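Local coordinates for protein lipase aflb (Neosartorya fumigata, PDB 6IDY) that probably hydrolyses the ester bonds of lipids, as a calcium-containing lipase with an alpha/beta-hydrolase fold, at residues D109-H114 with A173-Y178; R144-I149 with V193-P198. All blocks are in the same frame, centred on the assembly; numbering follows the deposited sequence.

Interaction 1: residues D109-H114 with A173-Y178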
ATOM      1  N   ASP A 109       1.020 -15.952  10.089  1.00 46.74           N
ATOM      2  CA  ASP A 109       0.876 -15.177  11.327  1.00 46.06           C
ATOM      3  C   ASP A 109       1.028 -13.665  11.136  1.00 45.44           C
ATOM      4  O   ASP A 109       0.346 -12.904  11.820  1.00 43.85           O
ATOM      5  CB  ASP A 109       1.829 -15.691  12.419  1.00 49.60           C
ATOM      6  CG  ASP A 109       1.552 -17.109  12.896  1.00 69.36           C
ATOM      7  OD1 ASP A 109       0.368 -17.525  12.886  1.00 71.19           O
ATOM      8  OD2 ASP A 109       2.517 -17.799  13.299  1.00 79.15           O
ATOM      9  N   LEU A 110       1.886 -13.233  10.185  1.00 40.00           N
ATOM     10  CA  LEU A 110       2.124 -11.815   9.876  1.00 38.59           C
ATOM     11  C   LEU A 110       0.887 -11.112   9.287  1.00 37.30           C
ATOM     12  O   LEU A 110       0.801  -9.887   9.358  1.00 35.28           O
ATOM     13  CB  LEU A 110       3.316 -11.631   8.907  1.00 39.45           C
ATOM     14  CG  LEU A 110       4.625 -12.386   9.182  1.00 46.66           C
ATOM     15  CD1 LEU A 110       5.602 -12.189   8.041  1.00 47.11           C
ATOM     16  CD2 LEU A 110       5.261 -11.973  10.520  1.00 50.55           C
ATOM     17  N   ASN A 111      -0.050 -11.878   8.690  1.00 32.02           N
ATOM     18  CA  ASN A 111      -1.264 -11.337   8.069  1.00 30.74           C
ATOM     19  C   ASN A 111      -2.493 -11.372   8.984  1.00 33.42           C
ATOM     20  O   ASN A 111      -3.561 -10.905   8.593  1.00 32.39           O
ATOM     21  CB  ASN A 111      -1.552 -12.052   6.745  1.00 27.30           C
ATOM     22  CG  ASN A 111      -0.514 -11.802   5.690  1.00 37.87           C
ATOM     23  OD1 ASN A 111       0.106 -10.744   5.627  1.00 29.84           O
ATOM     24  ND2 ASN A 111      -0.311 -12.769   4.824  1.00 32.90           N
ATOM     25  N   SER A 112      -2.331 -11.897  10.202  1.00 29.39           N
ATOM     26  CA  SER A 112      -3.399 -12.028  11.185  1.00 28.96           C
ATOM     27  C   SER A 112      -4.130 -10.715  11.502  1.00 31.11           C
ATOM     28  O   SER A 112      -3.508  -9.658  11.628  1.00 29.56           O
ATOM     29  CB  SER A 112      -2.861 -12.655  12.468  1.00 31.60           C
ATOM     30  OG  SER A 112      -3.839 -12.683  13.493  1.00 41.00           O
ATOM     31  N   ILE A 113      -5.462 -10.806  11.601  1.00 26.97           N
ATOM     32  CA  ILE A 113      -6.346  -9.708  11.995  1.00 26.01           C
ATOM     33  C   ILE A 113      -6.841 -10.031  13.423  1.00 30.07           C
ATOM     34  O   ILE A 113      -7.728  -9.358  13.941  1.00 29.70           O
ATOM     35  CB  ILE A 113      -7.497  -9.429  10.965  1.00 28.27           C
ATOM     36  CG1 ILE A 113      -8.525 -10.586  10.873  1.00 28.80           C
ATOM     37  CG2 ILE A 113      -6.934  -9.066   9.584  1.00 28.80           C
ATOM     38  CD1 ILE A 113      -9.949 -10.162  10.439  1.00 30.44           C
ATOM     39  N   HIS A 114      -6.233 -11.056  14.054  1.00 27.40           N
ATOM     40  CA  HIS A 114      -6.569 -11.538  15.395  1.00 28.88           C
ATOM     41  C   HIS A 114      -5.372 -11.496  16.356  1.00 32.78           C
ATOM     42  O   HIS A 114      -5.168 -12.418  17.139  1.00 32.32           O
ATOM     43  CB  HIS A 114      -7.193 -12.948  15.322  1.00 30.88           C
ATOM     44  CG  HIS A 114      -8.423 -13.012  14.469  1.00 34.64           C
ATOM     45  ND1 HIS A 114      -9.574 -12.316  14.805  1.00 36.66           N
ATOM     46  CD2 HIS A 114      -8.639 -13.682  13.314  1.00 36.33           C
ATOM     47  CE1 HIS A 114     -10.445 -12.580  13.846  1.00 35.83           C
ATOM     48  NE2 HIS A 114      -9.932 -13.403  12.932  1.00 36.14           N
ATOM     49  N   ALA A 173      -0.985  -6.432   4.798  1.00 21.91           N
ATOM     50  CA  ALA A 173       0.213  -5.713   5.224  1.00 22.11           C
ATOM     51  C   ALA A 173       1.409  -6.607   5.462  1.00 27.31           C
ATOM     52  O   ALA A 173       2.494  -6.309   4.961  1.00 27.10           O
ATOM     53  CB  ALA A 173      -0.084  -4.907   6.477  1.00 22.93           C
ATOM     54  N   GLY A 174       1.198  -7.685   6.219  1.00 24.80           N
ATOM     55  CA  GLY A 174       2.233  -8.637   6.596  1.00 25.80           C
ATOM     56  C   GLY A 174       3.062  -9.125   5.435  1.00 31.67           C
ATOM     57  O   GLY A 174       4.286  -8.967   5.447  1.00 31.55           O
ATOM     58  N   THR A 175       2.398  -9.682   4.407  1.00 29.81           N
ATOM     59  CA  THR A 175       3.082 -10.176   3.213  1.00 30.48           C
ATOM     60  C   THR A 175       3.671  -9.022   2.400  1.00 34.02           C
ATOM     61  O   THR A 175       4.829  -9.123   1.989  1.00 34.19           O
ATOM     62  CB  THR A 175       2.196 -11.127   2.392  1.00 36.80           C
ATOM     63  OG1 THR A 175       1.875 -12.253   3.209  1.00 35.63           O
ATOM     64  CG2 THR A 175       2.902 -11.636   1.148  1.00 35.54           C
ATOM     65  N   THR A 176       2.893  -7.936   2.190  1.00 29.32           N
ATOM     66  CA  THR A 176       3.311  -6.737   1.453  1.00 28.67           C
ATOM     67  C   THR A 176       4.663  -6.199   1.913  1.00 32.91           C
ATOM     68  O   THR A 176       5.579  -6.039   1.099  1.00 34.17           O
ATOM     69  CB  THR A 176       2.245  -5.640   1.566  1.00 31.84           C
ATOM     70  OG1 THR A 176       1.060  -6.108   0.942  1.00 29.59           O
ATOM     71  CG2 THR A 176       2.684  -4.288   0.944  1.00 27.22           C
ATOM     72  N   TYR A 177       4.780  -5.945   3.214  1.00 26.54           N
ATOM     73  CA  TYR A 177       5.965  -5.327   3.790  1.00 25.65           C
ATOM     74  C   TYR A 177       7.095  -6.290   4.124  1.00 29.19           C
ATOM     75  O   TYR A 177       8.218  -5.839   4.316  1.00 28.61           O
ATOM     76  CB  TYR A 177       5.560  -4.484   4.992  1.00 25.05           C
ATOM     77  CG  TYR A 177       4.803  -3.253   4.542  1.00 23.29           C
ATOM     78  CD1 TYR A 177       5.436  -2.248   3.816  1.00 24.10           C
ATOM     79  CD2 TYR A 177       3.440  -3.120   4.791  1.00 22.70           C
ATOM     80  CE1 TYR A 177       4.739  -1.129   3.367  1.00 22.66           C
ATOM     81  CE2 TYR A 177       2.733  -1.995   4.358  1.00 22.30           C
ATOM     82  CZ  TYR A 177       3.394  -0.996   3.660  1.00 24.61           C
ATOM     83  OH  TYR A 177       2.736   0.136   3.262  1.00 22.36           O
ATOM     84  N   TYR A 178       6.831  -7.603   4.113  1.00 25.71           N
ATOM     85  CA  TYR A 178       7.841  -8.635   4.345  1.00 25.96           C
ATOM     86  C   TYR A 178       8.991  -8.467   3.328  1.00 28.93           C
ATOM     87  O   TYR A 178      10.158  -8.588   3.697  1.00 29.01           O
ATOM     88  CB  TYR A 178       7.190 -10.033   4.223  1.00 27.74           C
ATOM     89  CG  TYR A 178       8.140 -11.199   4.378  1.00 30.28           C
ATOM     90  CD1 TYR A 178       8.390 -11.759   5.625  1.00 32.79           C
ATOM     91  CD2 TYR A 178       8.750 -11.779   3.267  1.00 31.51           C
ATOM     92  CE1 TYR A 178       9.254 -12.846   5.773  1.00 35.00           C
ATOM     93  CE2 TYR A 178       9.617 -12.864   3.400  1.00 33.33           C
ATOM     94  CZ  TYR A 178       9.871 -13.389   4.657  1.00 43.15           C
ATOM     95  OH  TYR A 178      10.715 -14.465   4.791  1.00 48.00           O
TER
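Asn111 ends a short 3-10 turn and grips the first turn of helix 173-178 with both ends of its amide. Its OD1 accepts the backbone N-H of Thr175 at 2.8 Å. The donor lies in the carbonyl plane, on a lone pair, but the bond is bent, with an N-H...O angle of 135°. Asn111 ND2 donates to Thr175 OG1, also at 2.8 Å, and this bond is straighter at 162°. Here OG1 lies close to the amide plane. Two bonds to one residue fix the rotation of the amide. ND2 also hydrogen-bonds to Tyr105 O, so its two hydrogens are shared between a hydroxyl and a backbone carbonyl.

The tight part is at Gly174. Its CA sits 3.1 Å from Asn111 OD1 and makes a C-H...O contact of 3.4 Å with Leu110 O. The bare alpha carbon lets the turn come this near to the helix backbone. Leu110 O is also reached by Trp194 NE1 and Asn196 ND2.

The other side is looser. Leu110 CD1 touches Tyr178 CD1 at 3.7 Å, and the two side chains cross obliquely. This is one apolar touch beside an exposed tyrosine, whose CG is anti to the backbone N (chi1 177°). Tyr178 also meets the ring of Phe101.

Helix 173-178 follows strand 161-166. In alpha/beta-hydrolase lipases the loop between such a strand and helix usually carries part of the oxyanion hole, and probably does so here. Thr175 packs on Leu414 and Ile417 of helix 414-424, and Tyr177 packs on strand 227-232.

Interaction 2: residues R144-I149 with V193-P198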
ATOM      1  N   ARG A 144      -8.015  -2.928  17.463  1.00 24.98           N
ATOM      2  CA  ARG A 144      -6.742  -3.261  18.108  1.00 25.31           C
ATOM      3  C   ARG A 144      -6.162  -4.590  17.592  1.00 28.51           C
ATOM      4  O   ARG A 144      -4.942  -4.697  17.436  1.00 28.14           O
ATOM      5  CB  ARG A 144      -6.915  -3.293  19.638  1.00 26.69           C
ATOM      6  CG  ARG A 144      -5.604  -3.249  20.428  1.00 33.66           C
ATOM      7  CD  ARG A 144      -5.796  -3.726  21.859  1.00 38.87           C
ATOM      8  NE  ARG A 144      -6.709  -2.869  22.617  1.00 48.02           N
ATOM      9  CZ  ARG A 144      -7.317  -3.226  23.741  1.00 66.84           C
ATOM     10  NH1 ARG A 144      -7.118  -4.432  24.259  1.00 60.72           N
ATOM     11  NH2 ARG A 144      -8.129  -2.381  24.358  1.00 55.53           N
ATOM     12  N   ALA A 145      -7.028  -5.592  17.325  1.00 24.58           N
ATOM     13  CA  ALA A 145      -6.588  -6.910  16.837  1.00 24.54           C
ATOM     14  C   ALA A 145      -5.997  -6.878  15.416  1.00 27.10           C
ATOM     15  O   ALA A 145      -5.280  -7.803  15.037  1.00 25.51           O
ATOM     16  CB  ALA A 145      -7.716  -7.933  16.937  1.00 25.38           C
ATOM     17  N   ALA A 146      -6.271  -5.803  14.648  1.00 24.36           N
ATOM     18  CA  ALA A 146      -5.750  -5.616  13.288  1.00 23.34           C
ATOM     19  C   ALA A 146      -4.258  -5.240  13.311  1.00 26.87           C
ATOM     20  O   ALA A 146      -3.570  -5.396  12.302  1.00 25.76           O
ATOM     21  CB  ALA A 146      -6.546  -4.541  12.570  1.00 23.14           C
ATOM     22  N   ILE A 147      -3.764  -4.756  14.465  1.00 23.63           N
ATOM     23  CA  ILE A 147      -2.379  -4.310  14.615  1.00 23.11           C
ATOM     24  C   ILE A 147      -1.444  -5.465  14.926  1.00 27.82           C
ATOM     25  O   ILE A 147      -1.592  -6.121  15.954  1.00 28.33           O
ATOM     26  CB  ILE A 147      -2.234  -3.163  15.657  1.00 25.64           C
ATOM     27  CG1 ILE A 147      -3.311  -2.065  15.458  1.00 25.36           C
ATOM     28  CG2 ILE A 147      -0.811  -2.580  15.626  1.00 25.84           C
ATOM     29  CD1 ILE A 147      -3.563  -1.157  16.671  1.00 27.84           C
ATOM     30  N   HIS A 148      -0.460  -5.690  14.057  1.00 24.33           N
ATOM     31  CA  HIS A 148       0.547  -6.706  14.303  1.00 24.59           C
ATOM     32  C   HIS A 148       1.755  -6.008  14.907  1.00 27.25           C
ATOM     33  O   HIS A 148       2.444  -5.253  14.218  1.00 26.68           O
ATOM     34  CB  HIS A 148       0.928  -7.485  13.034  1.00 25.31           C
ATOM     35  CG  HIS A 148       1.879  -8.606  13.318  1.00 29.48           C
ATOM     36  ND1 HIS A 148       1.424  -9.867  13.657  1.00 32.21           N
ATOM     37  CD2 HIS A 148       3.230  -8.600  13.372  1.00 31.56           C
ATOM     38  CE1 HIS A 148       2.509 -10.598  13.857  1.00 32.19           C
ATOM     39  NE2 HIS A 148       3.620  -9.878  13.704  1.00 32.25           N
ATOM     40  N   ILE A 149       1.971  -6.226  16.208  1.00 23.05           N
ATOM     41  CA  ILE A 149       3.096  -5.662  16.948  1.00 22.20           C
ATOM     42  C   ILE A 149       4.165  -6.756  17.080  1.00 27.58           C
ATOM     43  O   ILE A 149       3.953  -7.724  17.815  1.00 27.68           O
ATOM     44  CB  ILE A 149       2.673  -5.069  18.325  1.00 24.30           C
ATOM     45  CG1 ILE A 149       1.620  -3.946  18.151  1.00 23.46           C
ATOM     46  CG2 ILE A 149       3.902  -4.565  19.104  1.00 23.95           C
ATOM     47  CD1 ILE A 149       0.937  -3.469  19.444  1.00 27.62           C
ATOM     48  N   VAL A 193       5.473  -1.594  12.868  1.00 23.74           N
ATOM     49  CA  VAL A 193       4.261  -2.327  13.221  1.00 23.94           C
ATOM     50  C   VAL A 193       3.457  -2.329  11.926  1.00 27.32           C
ATOM     51  O   VAL A 193       3.627  -1.417  11.110  1.00 25.48           O
ATOM     52  CB  VAL A 193       3.444  -1.776  14.432  1.00 27.60           C
ATOM     53  CG1 VAL A 193       4.216  -1.908  15.739  1.00 27.39           C
ATOM     54  CG2 VAL A 193       2.972  -0.342  14.210  1.00 26.96           C
ATOM     55  N   TRP A 194       2.637  -3.342  11.694  1.00 25.46           N
ATOM     56  CA  TRP A 194       1.837  -3.284  10.474  1.00 25.26           C
ATOM     57  C   TRP A 194       0.370  -3.539  10.759  1.00 27.91           C
ATOM     58  O   TRP A 194       0.006  -4.232  11.706  1.00 27.44           O
ATOM     59  CB  TRP A 194       2.382  -4.143   9.327  1.00 24.16           C
ATOM     60  CG  TRP A 194       2.700  -5.557   9.678  1.00 26.08           C
ATOM     61  CD1 TRP A 194       1.858  -6.626   9.609  1.00 29.20           C
ATOM     62  CD2 TRP A 194       3.990  -6.080  10.029  1.00 26.55           C
ATOM     63  NE1 TRP A 194       2.528  -7.778   9.953  1.00 29.75           N
ATOM     64  CE2 TRP A 194       3.841  -7.474  10.208  1.00 31.49           C
ATOM     65  CE3 TRP A 194       5.251  -5.500  10.255  1.00 27.77           C
ATOM     66  CZ2 TRP A 194       4.915  -8.303  10.571  1.00 31.39           C
ATOM     67  CZ3 TRP A 194       6.306  -6.315  10.627  1.00 30.04           C
ATOM     68  CH2 TRP A 194       6.134  -7.699  10.786  1.00 31.46           C
ATOM     69  N   LEU A 195      -0.472  -2.903   9.962  1.00 24.65           N
ATOM     70  CA  LEU A 195      -1.903  -2.965  10.135  1.00 23.79           C
ATOM     71  C   LEU A 195      -2.540  -3.897   9.123  1.00 28.01           C
ATOM     72  O   LEU A 195      -2.584  -3.587   7.940  1.00 27.33           O
ATOM     73  CB  LEU A 195      -2.454  -1.538  10.036  1.00 22.93           C
ATOM     74  CG  LEU A 195      -3.927  -1.315  10.292  1.00 26.82           C
ATOM     75  CD1 LEU A 195      -4.280  -1.530  11.768  1.00 27.64           C
ATOM     76  CD2 LEU A 195      -4.298   0.080   9.872  1.00 27.42           C
ATOM     77  N   ASN A 196      -3.013  -5.054   9.579  1.00 25.05           N
ATOM     78  CA  ASN A 196      -3.697  -5.965   8.672  1.00 24.71           C
ATOM     79  C   ASN A 196      -5.171  -5.566   8.672  1.00 28.25           C
ATOM     80  O   ASN A 196      -5.902  -5.903   9.608  1.00 28.40           O
ATOM     81  CB  ASN A 196      -3.491  -7.422   9.080  1.00 21.37           C
ATOM     82  CG  ASN A 196      -2.066  -7.886   8.925  1.00 33.38           C
ATOM     83  OD1 ASN A 196      -1.457  -7.757   7.857  1.00 22.85           O
ATOM     84  ND2 ASN A 196      -1.506  -8.441   9.990  1.00 23.57           N
ATOM     85  N   ILE A 197      -5.578  -4.772   7.667  1.00 23.62           N
ATOM     86  CA  ILE A 197      -6.959  -4.302   7.527  1.00 23.24           C
ATOM     87  C   ILE A 197      -7.855  -5.483   7.119  1.00 28.35           C
ATOM     88  O   ILE A 197      -7.544  -6.145   6.125  1.00 27.66           O
ATOM     89  CB  ILE A 197      -7.072  -3.080   6.564  1.00 25.62           C
ATOM     90  CG1 ILE A 197      -6.276  -1.862   7.123  1.00 26.21           C
ATOM     91  CG2 ILE A 197      -8.548  -2.719   6.284  1.00 24.27           C
ATOM     92  CD1 ILE A 197      -6.064  -0.670   6.145  1.00 27.62           C
ATOM     93  N   PRO A 198      -8.927  -5.801   7.900  1.00 26.10           N
ATOM     94  CA  PRO A 198      -9.802  -6.936   7.538  1.00 26.37           C
ATOM     95  C   PRO A 198     -10.393  -6.810   6.135  1.00 29.41           C
ATOM     96  O   PRO A 198     -10.679  -5.699   5.676  1.00 27.76           O
ATOM     97  CB  PRO A 198     -10.893  -6.911   8.621  1.00 28.68           C
ATOM     98  CG  PRO A 198     -10.273  -6.167   9.772  1.00 32.83           C
ATOM     99  CD  PRO A 198      -9.402  -5.130   9.130  1.00 27.67           C
TER
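Strand 147-148 pairs antiparallel with the end of strand 190-195 through two backbone hydrogen bonds, and a third follows just beyond the strand ends. His148 and Trp194 form a hydrogen-bonded pair. His148 N donates to Trp194 O at 2.8 Å, nearly along the C=O axis, and Trp194 N returns a longer bond of 3.2 Å to His148 O. Past the strand end, Asn196 N reaches Ala146 O at 2.8 Å.

The side chain of His148 runs alongside that of Trp194. Its CB makes a CH-pi contact over the five-membered ring, 3.8 Å from the ring centroid. CG is anti to the backbone N (chi1 -175°) and lies 3.5 Å from Trp194 NE1. CD2 comes nearest, at 3.3 Å from Trp194 CZ2, above the face but toward its rim. NE2 is farther out, 3.7 Å from the same CZ2. ND1 bonds to Asn115 OD1. The ring planes are only 13° apart, yet the imidazole is slid off the five-membered ring and barely overlaps it. Trp194 CG takes the crowded position between N and the carbonyl carbon (chi1 50°), and its NE1 bonds to Leu110 O.

The order is consistent with the alpha/beta-hydrolase sheet, whose second strand is antiparallel. Strand 147-148 probably corresponds to it and is outermost on its side here. Strand 190-195 is bonded on its other side to strand 161-166.

Ile147 and Leu195 form the non-hydrogen-bonded pair, on the face away from the two rings. Leu195 CD1 lies 3.9 Å from Ile147 CG1, crossing it obliquely, and also touches Ala146 CB. Ala146 and Pro198 both pack on Tyr211 of helix 205-223.

In the fold
From the N terminus, residues 109-114 come first, in the loop before helix 140-145. Then follow 144-149, 173-178 and 193-198. The segments alternate, so the two contacts cross and neither nests in the other. Interaction 1 closes a loop of 58 residues that holds strand 147-148 and strand 161-166. Interaction 2 closes a loop of 43 residues that holds strand 161-166 and helix 173-178. Their centres are about 8 Å apart. They meet directly where Asn196 bridges 109-114 and the start of helix 173-178. Together they tie the loop after helix 96-103 to helix 173-178 and to the antiparallel edge of the sheet.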